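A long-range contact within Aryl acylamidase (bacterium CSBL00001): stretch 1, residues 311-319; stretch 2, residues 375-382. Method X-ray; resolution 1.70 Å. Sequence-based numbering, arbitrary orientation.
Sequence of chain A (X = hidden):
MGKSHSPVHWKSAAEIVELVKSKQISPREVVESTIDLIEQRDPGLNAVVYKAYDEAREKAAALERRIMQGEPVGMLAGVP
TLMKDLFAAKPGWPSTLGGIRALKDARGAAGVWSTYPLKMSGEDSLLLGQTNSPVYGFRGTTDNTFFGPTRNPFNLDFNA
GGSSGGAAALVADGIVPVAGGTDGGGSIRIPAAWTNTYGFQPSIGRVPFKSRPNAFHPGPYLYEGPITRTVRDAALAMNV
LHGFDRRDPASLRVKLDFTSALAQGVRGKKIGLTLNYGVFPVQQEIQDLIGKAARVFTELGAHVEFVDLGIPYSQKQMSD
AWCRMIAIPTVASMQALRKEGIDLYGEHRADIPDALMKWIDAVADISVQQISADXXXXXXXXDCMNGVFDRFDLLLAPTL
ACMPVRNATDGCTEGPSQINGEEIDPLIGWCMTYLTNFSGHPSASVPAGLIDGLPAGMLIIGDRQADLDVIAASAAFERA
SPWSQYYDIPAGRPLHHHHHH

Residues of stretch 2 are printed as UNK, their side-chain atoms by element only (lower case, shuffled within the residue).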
# COMPACT_ATOMS: atom_id res chain seq x y z
N ILE A 311 16.14 17.65 -8.45
CA ILE A 311 16.77 16.83 -7.40
C ILE A 311 18.27 16.69 -7.71
O ILE A 311 18.63 16.24 -8.79
CB ILE A 311 16.12 15.44 -7.38
CG1 ILE A 311 14.65 15.54 -6.88
CG2 ILE A 311 16.93 14.51 -6.49
CD1 ILE A 311 13.85 14.24 -7.11
N PRO A 312 19.16 17.11 -6.79
CA PRO A 312 20.60 17.12 -7.11
C PRO A 312 21.35 15.85 -6.72
O PRO A 312 22.56 15.72 -6.96
CB PRO A 312 21.12 18.29 -6.30
CG PRO A 312 20.25 18.25 -5.06
CD PRO A 312 18.86 17.88 -5.57
N TYR A 313 20.62 14.90 -6.15
CA TYR A 313 21.18 13.60 -5.80
C TYR A 313 20.89 12.61 -6.92
O TYR A 313 19.91 12.75 -7.64
CB TYR A 313 20.53 13.09 -4.49
CG TYR A 313 21.00 13.85 -3.27
CD1 TYR A 313 20.31 14.97 -2.78
CD2 TYR A 313 22.15 13.43 -2.59
CE1 TYR A 313 20.77 15.66 -1.63
CE2 TYR A 313 22.61 14.11 -1.43
CZ TYR A 313 21.91 15.22 -0.97
OH TYR A 313 22.41 15.87 0.16
N SER A 314 21.74 11.59 -7.08
CA SER A 314 21.43 10.52 -8.01
C SER A 314 20.39 9.58 -7.40
O SER A 314 20.22 9.51 -6.18
CB SER A 314 22.68 9.69 -8.33
OG SER A 314 23.06 8.95 -7.19
N GLN A 315 19.71 8.83 -8.25
CA GLN A 315 18.75 7.85 -7.72
C GLN A 315 19.41 6.76 -6.85
O GLN A 315 18.80 6.30 -5.88
CB GLN A 315 17.91 7.27 -8.85
CG GLN A 315 18.71 6.61 -9.98
CD GLN A 315 18.87 5.11 -9.76
OE1 GLN A 315 18.43 4.57 -8.76
NE2 GLN A 315 19.49 4.43 -10.72
N LYS A 316 20.64 6.35 -7.14
CA LYS A 316 21.35 5.45 -6.23
C LYS A 316 21.60 6.08 -4.89
O LYS A 316 21.47 5.42 -3.87
CB LYS A 316 22.70 4.97 -6.82
CG LYS A 316 23.45 4.07 -5.83
CD LYS A 316 24.70 3.44 -6.47
CE LYS A 316 25.15 2.17 -5.70
NZ LYS A 316 25.63 2.41 -4.29
N GLN A 317 21.99 7.36 -4.86
CA GLN A 317 22.21 8.00 -3.57
C GLN A 317 20.93 8.00 -2.74
O GLN A 317 20.97 7.75 -1.55
CB GLN A 317 22.67 9.44 -3.78
CG GLN A 317 24.15 9.51 -4.18
CD GLN A 317 24.57 10.94 -4.51
OE1 GLN A 317 23.90 11.65 -5.26
NE2 GLN A 317 25.69 11.37 -3.94
N MSE A 318 19.80 8.27 -3.39
CA MSE A 318 18.53 8.30 -2.67
C MSE A 318 18.08 6.92 -2.19
O MSE A 318 17.63 6.79 -1.05
CB MSE A 318 17.47 8.93 -3.56
CG MSE A 318 17.83 10.33 -3.86
SE MSE A 318 16.24 11.22 -4.50
CE MSE A 318 16.00 10.23 -6.20
N SER A 319 18.16 5.90 -3.04
CA SER A 319 17.76 4.58 -2.60
C SER A 319 18.66 4.04 -1.50
O SER A 319 18.17 3.37 -0.57
CB SER A 319 17.66 3.56 -3.76
OG SER A 319 18.94 3.28 -4.33
N UNK A 375 19.70 12.59 6.42
CA UNK A 375 18.71 13.61 6.79
C UNK A 375 18.78 14.83 5.90
O UNK A 375 17.75 15.42 5.55
o UNK A 375 19.72 14.10 10.92
c UNK A 375 18.96 13.17 10.66
n UNK A 375 18.52 12.33 11.57
c UNK A 375 18.91 14.03 8.25
c UNK A 375 18.51 12.91 9.23
N UNK A 376 19.99 15.25 5.52
CA UNK A 376 20.16 16.35 4.57
C UNK A 376 19.60 15.98 3.19
O UNK A 376 18.93 16.77 2.55
c UNK A 376 21.99 17.66 3.31
c UNK A 376 21.32 19.01 3.57
c UNK A 376 21.66 16.68 4.46
c UNK A 376 23.50 17.84 3.21
N UNK A 377 19.87 14.75 2.73
CA UNK A 377 19.32 14.27 1.47
C UNK A 377 17.79 14.34 1.51
O UNK A 377 17.15 14.83 0.60
c UNK A 377 20.33 11.13 -0.67
c UNK A 377 19.83 12.84 1.16
c UNK A 377 19.33 12.18 -0.15
c UNK A 377 17.95 11.50 0.04
N UNK A 378 17.22 13.83 2.60
CA UNK A 378 15.78 13.82 2.75
C UNK A 378 15.21 15.24 2.71
O UNK A 378 14.19 15.49 2.07
c UNK A 378 13.65 12.33 5.63
c UNK A 378 13.92 12.97 4.29
n UNK A 378 12.21 12.12 5.83
n UNK A 378 12.54 11.14 7.86
c UNK A 378 11.71 11.57 6.92
n UNK A 378 10.39 11.41 7.04
c UNK A 378 15.42 13.13 4.09
N UNK A 379 15.88 16.15 3.40
CA UNK A 379 15.46 17.56 3.44
C UNK A 379 15.45 18.13 2.02
O UNK A 379 14.53 18.80 1.60
c UNK A 379 16.41 18.40 4.30
c UNK A 379 16.00 19.89 4.25
o UNK A 379 16.39 17.93 5.66
N UNK A 380 16.49 17.82 1.27
CA UNK A 380 16.63 18.31 -0.10
C UNK A 380 15.47 17.83 -0.97
O UNK A 380 14.89 18.59 -1.76
c UNK A 380 17.98 17.88 -0.68
o UNK A 380 19.03 18.41 0.16
c UNK A 380 18.16 18.46 -2.10
N UNK A 381 15.14 16.54 -0.84
CA UNK A 381 14.02 16.00 -1.61
C UNK A 381 12.70 16.64 -1.21
O UNK A 381 11.91 16.99 -2.07
c UNK A 381 13.95 14.49 -1.46
c UNK A 381 12.61 13.92 -2.06
c UNK A 381 15.20 13.91 -2.13
N UNK A 382 12.47 16.76 0.10
CA UNK A 382 11.33 17.47 0.63
C UNK A 382 11.24 18.87 0.01
O UNK A 382 10.18 19.26 -0.46
c UNK A 382 9.22 18.11 3.06
c UNK A 382 10.27 20.30 4.45
c UNK A 382 11.50 17.49 2.15
c UNK A 382 10.57 18.40 2.92
c UNK A 382 11.09 19.48 3.63
c UNK A 382 8.39 18.93 3.87
c UNK A 382 8.91 20.01 4.57

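Stretch 2 is one continuous run of helix, and its side chains can be identified from their atoms and surroundings. Position 375 carries three carbons, the third bearing one oxygen and one nitrogen. This is an unbranched amide, Gln-375, solvent-exposed and out of reach of stretch 1, a setting that suits a polar chain.

Position 376 has four carbons, forked at the second, and no heteroatom. The fork carbon lies 3.6 Å from Tyr-313 OH. Forking one carbon beyond CB identifies Leu-376, whose CG is that fork; CA-to-CB points sideways, and the side chain offers an apolar surface at the margin of the contact.

Position 377 again has four carbons forked at the second, but here CA-to-CB points toward stretch 1 and the side chain is buried. The fork carbon sits 3.7 Å from the centroid of the Tyr-313 ring, only 4° off the ring normal. This is Leu-377: its CG makes a CH-pi contact over the ring face, while CD1 touches both ring and helix, 3.5 Å from Tyr-313 CD2 and 3.6 Å from the backbone O of Gln-317. CD2 adds a contact to Met-318 CG at 4.1 Å.

Position 378 shows three carbons, a nitrogen, then a carbon carrying two more nitrogens: the guanidinium of Arg-378. Its CA-to-CB bond points away from stretch 1, and the long chain carries NE and NH1 to hydrogen-bond partners elsewhere in the structure.

Position 379 has one carbon carrying an oxygen and a carbon, hence Thr-379. It is out of reach of stretch 1, and its OG1 donates to Gln-375 O at 2.9 Å, satisfying the hydroxyl within its own helix.

Position 380 has the same atoms, but its CA-to-CB bond points toward stretch 1. Its terminal carbon packs 3.6 Å from Pro-312 CD, and its CB lies at the edge of the Tyr-313 ring, 3.7 Å from CE1 of Tyr-313. This is Thr-380, whose OG1 donates to Leu-376 O at 2.9 Å. A small side chain with its hydroxyl already satisfied fits this largely apolar setting.

Position 381 has three carbons, forked at the first. One branch carbon lies 3.7 Å from SE of selenomethionine Met-318. This is Val-381, compact and apolar, as suits a buried spot beside the selenium.

Position 382 has one carbon followed by a six-carbon ring, Phe-382, out of reach of stretch 1, so this contact does not explain its type.

The contact works by apolar packing, with no hydrogen bonds across it. Leu-377 covers one face of Tyr-313 and also reaches Met-318, Thr-380 meets the ring edge, and Val-381 adds a contact to the selenium. Together the stretches bury 375 Å².

Stretch 2, residues 375-382: QLLRTTVF
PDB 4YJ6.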